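2-oxoglutarate dehydrogenase E3 component (Thermus thermophilus, PDB 2YQU) probably reoxidises the dihydrolipoyl groups of 2-oxo acid dehydrogenase complexes with NAD(+), working as a flavoenzyme with one FAD per subunit. Local coordinates at residues Lys364-Phe368 with Glu443-Trp449; Tyr351-Leu356 with Ile386-Ala390; Phe113-Val119 with Glu129-Ile135. Numbering follows the deposited sequence.

Contact 1: Lys364-Phe368 with Glu443-Trp449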
loop_
_atom_site.group_PDB
_atom_site.type_symbol
_atom_site.label_atom_id
_atom_site.label_comp_id
_atom_site.label_asym_id
_atom_site.label_seq_id
_atom_site.Cartn_x
_atom_site.Cartn_y
_atom_site.Cartn_z
ATOM N N LYS A 364 -11.623 19.545 -11.637
ATOM C CA LYS A 364 -12.669 18.884 -10.871
ATOM C C LYS A 364 -12.035 18.193 -9.669
ATOM O O LYS A 364 -10.898 17.715 -9.740
ATOM C CB LYS A 364 -13.402 17.853 -11.727
ATOM C CG LYS A 364 -13.680 18.300 -13.152
ATOM C CD LYS A 364 -14.254 17.178 -14.008
ATOM C CE LYS A 364 -13.166 16.256 -14.549
ATOM N NZ LYS A 364 -13.713 15.151 -15.382
ATOM N N VAL A 365 -12.783 18.151 -8.575
ATOM C CA VAL A 365 -12.346 17.539 -7.331
ATOM C C VAL A 365 -13.176 16.284 -7.091
ATOM O O VAL A 365 -14.411 16.324 -7.143
ATOM C CB VAL A 365 -12.523 18.520 -6.155
ATOM C CG1 VAL A 365 -12.244 17.842 -4.823
ATOM C CG2 VAL A 365 -11.619 19.753 -6.341
ATOM N N GLY A 366 -12.488 15.172 -6.848
ATOM C CA GLY A 366 -13.112 13.933 -6.424
ATOM C C GLY A 366 -12.534 13.535 -5.080
ATOM O O GLY A 366 -11.326 13.525 -4.909
ATOM N N LYS A 367 -13.391 13.203 -4.126
ATOM C CA LYS A 367 -12.953 12.911 -2.774
ATOM C C LYS A 367 -13.719 11.718 -2.215
ATOM O O LYS A 367 -14.946 11.654 -2.314
ATOM C CB LYS A 367 -13.151 14.146 -1.886
ATOM C CG LYS A 367 -12.588 14.025 -0.493
ATOM C CD LYS A 367 -12.449 15.408 0.139
ATOM C CE LYS A 367 -12.521 15.352 1.645
ATOM N NZ LYS A 367 -12.525 16.732 2.223
ATOM N N PHE A 368 -12.981 10.766 -1.649
ATOM C CA PHE A 368 -13.567 9.604 -0.999
ATOM C C PHE A 368 -12.970 9.447 0.402
ATOM O O PHE A 368 -11.742 9.444 0.567
ATOM C CB PHE A 368 -13.332 8.348 -1.830
ATOM C CG PHE A 368 -14.215 7.212 -1.448
ATOM C CD1 PHE A 368 -15.524 7.158 -1.911
ATOM C CD2 PHE A 368 -13.759 6.202 -0.610
ATOM C CE1 PHE A 368 -16.344 6.116 -1.555
ATOM C CE2 PHE A 368 -14.578 5.145 -0.268
ATOM C CZ PHE A 368 -15.876 5.105 -0.733
ATOM N N GLU A 443 -12.324 5.164 -5.985
ATOM C CA GLU A 443 -13.577 5.904 -5.872
ATOM C C GLU A 443 -13.339 7.408 -5.948
ATOM O O GLU A 443 -14.134 8.124 -6.544
ATOM C CB GLU A 443 -14.336 5.528 -4.587
ATOM C CG GLU A 443 -14.805 4.080 -4.503
ATOM C CD GLU A 443 -16.059 3.772 -5.312
ATOM O OE1 GLU A 443 -16.802 4.702 -5.669
ATOM O OE2 GLU A 443 -16.300 2.583 -5.606
ATOM N N ALA A 444 -12.230 7.886 -5.370
ATOM C CA ALA A 444 -11.865 9.300 -5.479
ATOM C C ALA A 444 -11.677 9.676 -6.948
ATOM O O ALA A 444 -12.115 10.739 -7.383
ATOM C CB ALA A 444 -10.592 9.596 -4.696
ATOM N N ALA A 445 -11.042 8.786 -7.709
ATOM C CA ALA A 445 -10.765 9.023 -9.119
ATOM C C ALA A 445 -12.056 9.058 -9.918
ATOM O O ALA A 445 -12.224 9.927 -10.754
ATOM C CB ALA A 445 -9.837 7.976 -9.671
ATOM N N LEU A 446 -12.950 8.102 -9.663
ATOM C CA LEU A 446 -14.270 8.079 -10.295
ATOM C C LEU A 446 -15.056 9.345 -10.005
ATOM O O LEU A 446 -15.738 9.865 -10.880
ATOM C CB LEU A 446 -15.097 6.888 -9.806
ATOM C CG LEU A 446 -14.716 5.507 -10.345
ATOM C CD1 LEU A 446 -15.542 4.447 -9.656
ATOM C CD2 LEU A 446 -14.889 5.425 -11.857
ATOM N N ALA A 447 -14.990 9.802 -8.758
ATOM C CA ALA A 447 -15.668 11.021 -8.327
ATOM C C ALA A 447 -15.148 12.259 -9.049
ATOM O O ALA A 447 -15.901 13.190 -9.304
ATOM C CB ALA A 447 -15.540 11.197 -6.805
ATOM N N ALA A 448 -13.855 12.280 -9.358
ATOM C CA ALA A 448 -13.260 13.389 -10.095
ATOM C C ALA A 448 -13.700 13.323 -11.554
ATOM O O ALA A 448 -14.012 14.344 -12.161
ATOM C CB ALA A 448 -11.724 13.345 -9.989
ATOM N N TRP A 449 -13.745 12.111 -12.098
ATOM C CA TRP A 449 -14.133 11.892 -13.489
ATOM C C TRP A 449 -15.581 12.314 -13.702
ATOM O O TRP A 449 -15.882 13.174 -14.527
ATOM C CB TRP A 449 -13.975 10.413 -13.849
ATOM C CG TRP A 449 -14.666 10.015 -15.120
ATOM C CD1 TRP A 449 -14.647 10.689 -16.301
ATOM C CD2 TRP A 449 -15.469 8.845 -15.341
ATOM N NE1 TRP A 449 -15.381 10.015 -17.246
ATOM C CE2 TRP A 449 -15.903 8.882 -16.684
ATOM C CE3 TRP A 449 -15.868 7.769 -14.541
ATOM C CZ2 TRP A 449 -16.712 7.883 -17.249
ATOM C CZ3 TRP A 449 -16.683 6.771 -15.104
ATOM C CH2 TRP A 449 -17.089 6.842 -16.444
#

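Contact 2: Tyr351-Leu356 with Ile386-Ala390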
loop_
_atom_site.group_PDB
_atom_site.type_symbol
_atom_site.label_atom_id
_atom_site.label_comp_id
_atom_site.label_asym_id
_atom_site.label_seq_id
_atom_site.Cartn_x
_atom_site.Cartn_y
_atom_site.Cartn_z
ATOM N N TYR A 351 0.095 18.449 -8.607
ATOM C CA TYR A 351 -0.235 19.804 -8.186
ATOM C C TYR A 351 -1.264 19.818 -7.064
ATOM O O TYR A 351 -2.188 19.000 -7.048
ATOM C CB TYR A 351 -0.774 20.614 -9.372
ATOM C CG TYR A 351 0.281 20.997 -10.394
ATOM C CD1 TYR A 351 0.119 20.690 -11.743
ATOM C CD2 TYR A 351 1.435 21.671 -10.007
ATOM C CE1 TYR A 351 1.084 21.047 -12.678
ATOM C CE2 TYR A 351 2.403 22.028 -10.927
ATOM C CZ TYR A 351 2.220 21.718 -12.260
ATOM O OH TYR A 351 3.190 22.073 -13.172
ATOM N N THR A 352 -1.104 20.763 -6.139
ATOM C CA THR A 352 -2.134 21.056 -5.154
ATOM C C THR A 352 -3.208 21.916 -5.782
ATOM O O THR A 352 -3.004 22.495 -6.839
ATOM C CB THR A 352 -1.561 21.803 -3.934
ATOM O OG1 THR A 352 -1.039 23.068 -4.355
ATOM C CG2 THR A 352 -0.369 21.068 -3.303
ATOM N N GLU A 353 -4.357 21.990 -5.119
ATOM C CA GLU A 353 -5.403 22.936 -5.488
ATOM C C GLU A 353 -4.857 24.366 -5.539
ATOM O O GLU A 353 -5.211 25.122 -6.429
ATOM C CB GLU A 353 -6.572 22.857 -4.504
ATOM C CG GLU A 353 -7.380 21.578 -4.627
ATOM C CD GLU A 353 -8.804 21.747 -4.166
ATOM O OE1 GLU A 353 -9.457 22.712 -4.626
ATOM O OE2 GLU A 353 -9.270 20.909 -3.362
ATOM N N GLU A 354 -3.964 24.702 -4.610
ATOM C CA GLU A 354 -3.362 26.041 -4.531
ATOM C C GLU A 354 -2.562 26.351 -5.788
ATOM O O GLU A 354 -2.679 27.443 -6.347
ATOM C CB GLU A 354 -2.466 26.171 -3.294
ATOM C CG GLU A 354 -3.228 26.279 -1.980
ATOM C CD GLU A 354 -3.945 24.990 -1.627
ATOM O OE1 GLU A 354 -3.247 23.968 -1.448
ATOM O OE2 GLU A 354 -5.198 24.992 -1.566
ATOM N N GLU A 355 -1.775 25.376 -6.242
ATOM C CA GLU A 355 -0.961 25.536 -7.441
ATOM C C GLU A 355 -1.829 25.623 -8.697
ATOM O O GLU A 355 -1.551 26.432 -9.570
ATOM C CB GLU A 355 0.070 24.409 -7.562
ATOM C CG GLU A 355 1.158 24.492 -6.500
ATOM C CD GLU A 355 2.043 23.263 -6.427
ATOM O OE1 GLU A 355 3.276 23.426 -6.352
ATOM O OE2 GLU A 355 1.523 22.132 -6.438
ATOM N N LEU A 356 -2.884 24.814 -8.779
ATOM C CA LEU A 356 -3.787 24.851 -9.927
ATOM C C LEU A 356 -4.497 26.201 -10.022
ATOM O O LEU A 356 -4.573 26.780 -11.100
ATOM C CB LEU A 356 -4.829 23.723 -9.846
ATOM C CG LEU A 356 -4.299 22.283 -9.884
ATOM C CD1 LEU A 356 -5.451 21.289 -9.916
ATOM C CD2 LEU A 356 -3.363 22.060 -11.063
ATOM N N ILE A 386 -8.921 10.548 0.478
ATOM C CA ILE A 386 -8.074 10.798 -0.686
ATOM C C ILE A 386 -8.855 11.663 -1.668
ATOM O O ILE A 386 -10.054 11.481 -1.855
ATOM C CB ILE A 386 -7.602 9.479 -1.355
ATOM C CG1 ILE A 386 -6.682 8.703 -0.408
ATOM C CG2 ILE A 386 -6.863 9.777 -2.675
ATOM C CD1 ILE A 386 -6.332 7.309 -0.888
ATOM N N LYS A 387 -8.145 12.601 -2.281
ATOM C CA LYS A 387 -8.695 13.584 -3.182
ATOM C C LYS A 387 -7.923 13.504 -4.498
ATOM O O LYS A 387 -6.690 13.528 -4.503
ATOM C CB LYS A 387 -8.559 14.960 -2.526
ATOM C CG LYS A 387 -8.716 16.145 -3.424
ATOM C CD LYS A 387 -8.974 17.418 -2.627
ATOM C CE LYS A 387 -7.681 18.110 -2.193
ATOM N NZ LYS A 387 -7.942 19.429 -1.513
ATOM N N VAL A 388 -8.649 13.378 -5.602
ATOM C CA VAL A 388 -8.081 13.422 -6.941
ATOM C C VAL A 388 -8.487 14.732 -7.623
ATOM O O VAL A 388 -9.656 15.102 -7.635
ATOM C CB VAL A 388 -8.541 12.215 -7.784
ATOM C CG1 VAL A 388 -8.108 12.361 -9.259
ATOM C CG2 VAL A 388 -8.014 10.912 -7.188
ATOM N N LEU A 389 -7.504 15.429 -8.178
ATOM C CA LEU A 389 -7.744 16.646 -8.943
ATOM C C LEU A 389 -7.559 16.307 -10.415
ATOM O O LEU A 389 -6.521 15.803 -10.790
ATOM C CB LEU A 389 -6.757 17.729 -8.519
ATOM C CG LEU A 389 -6.693 17.973 -7.008
ATOM C CD1 LEU A 389 -5.724 19.076 -6.670
ATOM C CD2 LEU A 389 -8.079 18.290 -6.467
ATOM N N ALA A 390 -8.569 16.559 -11.241
ATOM C CA ALA A 390 -8.483 16.247 -12.671
ATOM C C ALA A 390 -8.843 17.454 -13.530
ATOM O O ALA A 390 -9.690 18.257 -13.157
ATOM C CB ALA A 390 -9.392 15.087 -13.005
#

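Contact 3: Phe113-Val119 with Glu129-Ile135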
loop_
_atom_site.group_PDB
_atom_site.type_symbol
_atom_site.label_atom_id
_atom_site.label_comp_id
_atom_site.label_asym_id
_atom_site.label_seq_id
_atom_site.Cartn_x
_atom_site.Cartn_y
_atom_site.Cartn_z
ATOM N N PHE A 113 36.894 21.716 -5.528
ATOM C CA PHE A 113 37.282 22.029 -6.904
ATOM C C PHE A 113 38.624 22.778 -6.963
ATOM O O PHE A 113 38.850 23.726 -6.219
ATOM C CB PHE A 113 36.218 22.881 -7.605
ATOM C CG PHE A 113 35.007 22.106 -8.062
ATOM C CD1 PHE A 113 33.815 22.182 -7.361
ATOM C CD2 PHE A 113 35.061 21.316 -9.207
ATOM C CE1 PHE A 113 32.701 21.476 -7.785
ATOM C CE2 PHE A 113 33.954 20.609 -9.632
ATOM C CZ PHE A 113 32.772 20.696 -8.927
ATOM N N LEU A 114 39.495 22.318 -7.853
ATOM C CA LEU A 114 40.747 22.994 -8.191
ATOM C C LEU A 114 40.590 23.708 -9.528
ATOM O O LEU A 114 41.125 24.799 -9.721
ATOM C CB LEU A 114 41.883 21.972 -8.274
ATOM C CG LEU A 114 42.717 21.662 -7.025
ATOM C CD1 LEU A 114 42.023 21.960 -5.704
ATOM C CD2 LEU A 114 43.199 20.219 -7.077
ATOM N N SER A 115 39.867 23.068 -10.447
ATOM C CA SER A 115 39.479 23.657 -11.726
ATOM C C SER A 115 38.134 23.059 -12.143
ATOM O O SER A 115 37.503 22.338 -11.361
ATOM C CB SER A 115 40.536 23.353 -12.787
ATOM O OG SER A 115 40.532 21.979 -13.123
ATOM N N GLU A 116 37.703 23.337 -13.373
ATOM C CA GLU A 116 36.452 22.767 -13.882
ATOM C C GLU A 116 36.527 21.249 -14.104
ATOM O O GLU A 116 35.496 20.592 -14.215
ATOM C CB GLU A 116 36.004 23.468 -15.178
ATOM C CG GLU A 116 37.043 23.520 -16.285
ATOM C CD GLU A 116 36.456 23.858 -17.647
ATOM O OE1 GLU A 116 35.351 24.447 -17.709
ATOM O OE2 GLU A 116 37.114 23.531 -18.664
ATOM N N ARG A 117 37.736 20.698 -14.170
ATOM C CA ARG A 117 37.912 19.269 -14.432
ATOM C C ARG A 117 38.683 18.527 -13.350
ATOM O O ARG A 117 38.884 17.322 -13.469
ATOM C CB ARG A 117 38.618 19.075 -15.775
ATOM C CG ARG A 117 38.207 20.088 -16.831
ATOM C CD ARG A 117 38.349 19.592 -18.250
ATOM N NE ARG A 117 37.230 18.721 -18.606
ATOM C CZ ARG A 117 36.295 18.997 -19.519
ATOM N NH1 ARG A 117 36.296 20.141 -20.198
ATOM N NH2 ARG A 117 35.335 18.111 -19.743
ATOM N N LYS A 118 39.111 19.229 -12.301
ATOM C CA LYS A 118 39.972 18.630 -11.283
ATOM C C LYS A 118 39.466 18.915 -9.879
ATOM O O LYS A 118 39.078 20.034 -9.586
ATOM C CB LYS A 118 41.403 19.157 -11.414
ATOM C CG LYS A 118 42.438 18.298 -10.697
ATOM C CD LYS A 118 43.871 18.745 -11.012
ATOM C CE LYS A 118 44.159 18.717 -12.511
ATOM N NZ LYS A 118 45.586 18.397 -12.831
ATOM N N VAL A 119 39.511 17.894 -9.027
ATOM C CA VAL A 119 38.989 17.959 -7.667
ATOM C C VAL A 119 40.014 17.386 -6.690
ATOM O O VAL A 119 40.519 16.281 -6.889
ATOM C CB VAL A 119 37.675 17.146 -7.552
ATOM C CG1 VAL A 119 37.218 17.042 -6.106
ATOM C CG2 VAL A 119 36.597 17.773 -8.406
ATOM N N GLU A 129 40.797 13.739 -11.735
ATOM C CA GLU A 129 40.245 14.341 -12.939
ATOM C C GLU A 129 39.117 13.483 -13.474
ATOM O O GLU A 129 39.082 12.270 -13.243
ATOM C CB GLU A 129 41.323 14.502 -14.002
ATOM C CG GLU A 129 42.348 15.562 -13.644
ATOM C CD GLU A 129 43.618 15.465 -14.464
ATOM O OE1 GLU A 129 44.058 14.336 -14.777
ATOM O OE2 GLU A 129 44.181 16.529 -14.794
ATOM N N ALA A 130 38.191 14.131 -14.171
ATOM C CA ALA A 130 37.068 13.447 -14.793
ATOM C C ALA A 130 36.534 14.228 -15.981
ATOM O O ALA A 130 36.706 15.451 -16.074
ATOM C CB ALA A 130 35.958 13.204 -13.778
ATOM N N ARG A 131 35.883 13.504 -16.890
ATOM C CA ARG A 131 35.235 14.110 -18.044
ATOM C C ARG A 131 33.993 14.868 -17.593
ATOM O O ARG A 131 33.756 15.993 -18.025
ATOM C CB ARG A 131 34.864 13.031 -19.066
ATOM C CG ARG A 131 34.191 13.555 -20.327
ATOM C CD ARG A 131 33.966 12.492 -21.391
ATOM N NE ARG A 131 33.497 13.072 -22.650
ATOM C CZ ARG A 131 32.991 12.372 -23.666
ATOM N NH1 ARG A 131 32.873 11.048 -23.591
ATOM N NH2 ARG A 131 32.595 13.004 -24.768
ATOM N N TYR A 132 33.211 14.225 -16.721
ATOM C CA TYR A 132 32.001 14.790 -16.140
ATOM C C TYR A 132 32.116 14.797 -14.615
ATOM O O TYR A 132 32.672 13.878 -14.034
ATOM C CB TYR A 132 30.792 13.943 -16.512
ATOM C CG TYR A 132 30.510 13.871 -17.985
ATOM C CD1 TYR A 132 30.875 12.757 -18.732
ATOM C CD2 TYR A 132 29.853 14.913 -18.628
ATOM C CE1 TYR A 132 30.603 12.692 -20.097
ATOM C CE2 TYR A 132 29.580 14.861 -19.990
ATOM C CZ TYR A 132 29.956 13.748 -20.712
ATOM O OH TYR A 132 29.685 13.693 -22.059
ATOM N N ILE A 133 31.593 15.837 -13.978
ATOM C CA ILE A 133 31.536 15.914 -12.519
ATOM C C ILE A 133 30.089 16.147 -12.116
ATOM O O ILE A 133 29.408 16.956 -12.733
ATOM C CB ILE A 133 32.419 17.046 -12.005
ATOM C CG1 ILE A 133 33.862 16.806 -12.458
ATOM C CG2 ILE A 133 32.327 17.157 -10.479
ATOM C CD1 ILE A 133 34.806 17.921 -12.112
ATOM N N LEU A 134 29.646 15.431 -11.090
ATOM C CA LEU A 134 28.276 15.485 -10.615
ATOM C C LEU A 134 28.309 15.900 -9.160
ATOM O O LEU A 134 28.794 15.148 -8.321
ATOM C CB LEU A 134 27.622 14.113 -10.745
ATOM C CG LEU A 134 26.216 13.962 -10.167
ATOM C CD1 LEU A 134 25.245 14.911 -10.835
ATOM C CD2 LEU A 134 25.761 12.522 -10.308
ATOM N N ILE A 135 27.823 17.103 -8.889
ATOM C CA ILE A 135 27.736 17.644 -7.530
ATOM C C ILE A 135 26.437 17.173 -6.893
ATOM O O ILE A 135 25.357 17.524 -7.363
ATOM C CB ILE A 135 27.790 19.183 -7.534
ATOM C CG1 ILE A 135 29.081 19.676 -8.211
ATOM C CG2 ILE A 135 27.729 19.717 -6.103
ATOM C CD1 ILE A 135 29.047 21.114 -8.609
HETATM O O HOH W 1 38.462 16.127 -18.105
#

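Contact 1: Lys364-Phe368 with Glu443-Trp449
Phe368, Ala448 and Lys364 are the residues most buried by this contact, with Gly366 close behind. Strand 364-368 runs roughly antiparallel to helix 443-449, at 150° between their N-to-C directions, with the two axes only 5.7 Å apart. Lys364 and Phe368 both point their CA-to-CB bonds toward the helix, while Val365 and Lys367 point away. At one end the Phe368 ring lies under Glu443: Glu443 CB sits 3.6 Å from the ring centroid, 23° off the normal, a CH-pi contact over the face, and Phe368 CB comes within 4.2 Å of Ala444 CB. Ala448 occupies the middle, where the backbones nearly meet. Gly366 CA is 3.4 Å from Ala448 N and makes a CA-H...O contact of 3.5 Å with Ala444 O. A CB on Gly366 would fall about 2.2 Å from those same two atoms, so the absence of a side chain is what lets the helix come this close; Ala444, Ala447 and Ala448 supply the other half of the fit. At the far end Lys364 reaches to the last turn of the helix, where its NZ donates to Trp449 O at 3.1 Å while also forming a salt bridge with Asp395. The carboxylate of Glu443 turns instead to the C-terminal tail, hydrogen-bonding His454 and the backbone of Ile453. The whole is helix-on-sheet packing in the dimerisation domain: its last helix packs over strand 363-369, outermost within this chain, and its neighbour 385-391, close after His434, the predicted proton acceptor.

Contact 2: Tyr351-Leu356 with Ile386-Ala390
Lys387 NZ and Glu353 OE2, 2.7 Å apart, form a hydrogen-bonded salt bridge between strand 386-390 and the start of helix 353-359. Neither partner is served by this bond alone: Lys387 also forms salt bridges with Asp207 and Glu209, so several carboxylates gather round one ammonium, and Glu353 OE1 is hydrogen-bonded to Tyr363 OH. The first turn of the helix is fixed by a capping box. Glu355 N donates to Thr352 OG1 at 3.1 Å, and Thr352 N returns the favour to Glu355 OE2 at 3.0 Å. Beside this polar group lies Leu389, whose CD1 is pressed against the helix start, 3.6 Å from Tyr351 O, 3.6 Å from both Glu353 N and Glu353 CG, and 3.9 Å from Leu356 CD1. The leucine thus packs against the backbone entering the helix and the aliphatic part of Glu353 as much as against Leu356. Lys387 and Leu389 both point toward the helix; Val388, between them, packs against Ala444 and Ala448 of helix 438-449 on the opposite face. Helices thus pack on both faces of an antiparallel sheet, the alpha+beta arrangement of the pyridine nucleotide-disulphide oxidoreductase dimerisation domain.

Contact 3: Phe113-Val119 with Glu129-Ile135
Start at Ile133, whose CD1 plugs the space between the two segments. It lies 3.8 Å from Phe113 CE2 and 4.1 Å from Val119 CG2, and it also rests on the turn backbone, 3.5 Å from Glu116 O. Ile135 extends the cluster, with its CD1 3.8 Å from Phe113 CZ; both isoleucine methyls meet the edge of the phenylalanine ring. Beyond this core, strands 118-121 and 127-130 pair as a beta hairpin. Lys118 faces Glu129 in an antiparallel non-hydrogen-bonded pair, CA to CA 4.6 Å, and next to it Arg117 O takes a weak bond of 3.3 Å from Ala130 N together with a CA-H...O contact, also 3.3 Å, from Glu129 CA. The outer edge is polar. Arg117 NH2 donates to Arg131 O at 3.2 Å, at the corner where the chain leaves the hairpin for strand 133-135, and a water joins Arg117 NE (2.9 Å) to Ala130 O (2.8 Å). Ser115 OG accepts from Arg117 N at 3.2 Å, an ST turn in the connection between strands 111-113 and 118-121. Lys118 NZ and Glu129 OE2 close the edge with a salt bridge of 3.1 Å, weak as a hydrogen bond. With the polar links on the more exposed rim and several of them weak or water-mediated, the buried aliphatic-aromatic cluster probably contributes much of the cohesion between this hairpin and the parallel sheet of the FAD-binding domain.

From the N terminus, contact 3 comes first and is the most local: it closes a loop of nine residues and joins a three-stranded antiparallel sheet to the parallel sheet of the FAD-binding region. Contacts 1 and 2 follow in the dimerisation domain, their centres about 50 and 41 Å from that of contact 3. They cross along the chain. Contact 2 opens at Tyr351-Leu356, contact 1 opens at Lys364-Phe368, contact 2 closes at Ile386-Ala390, and contact 1 closes only at Glu443-Trp449. The neighbouring strands 363-369 and 385-391 join them directly through Gly366 O and Val388 N, 2.8 Å apart, a probable hydrogen bond, so helices 353-359 and 438-449 are tied to one sheet.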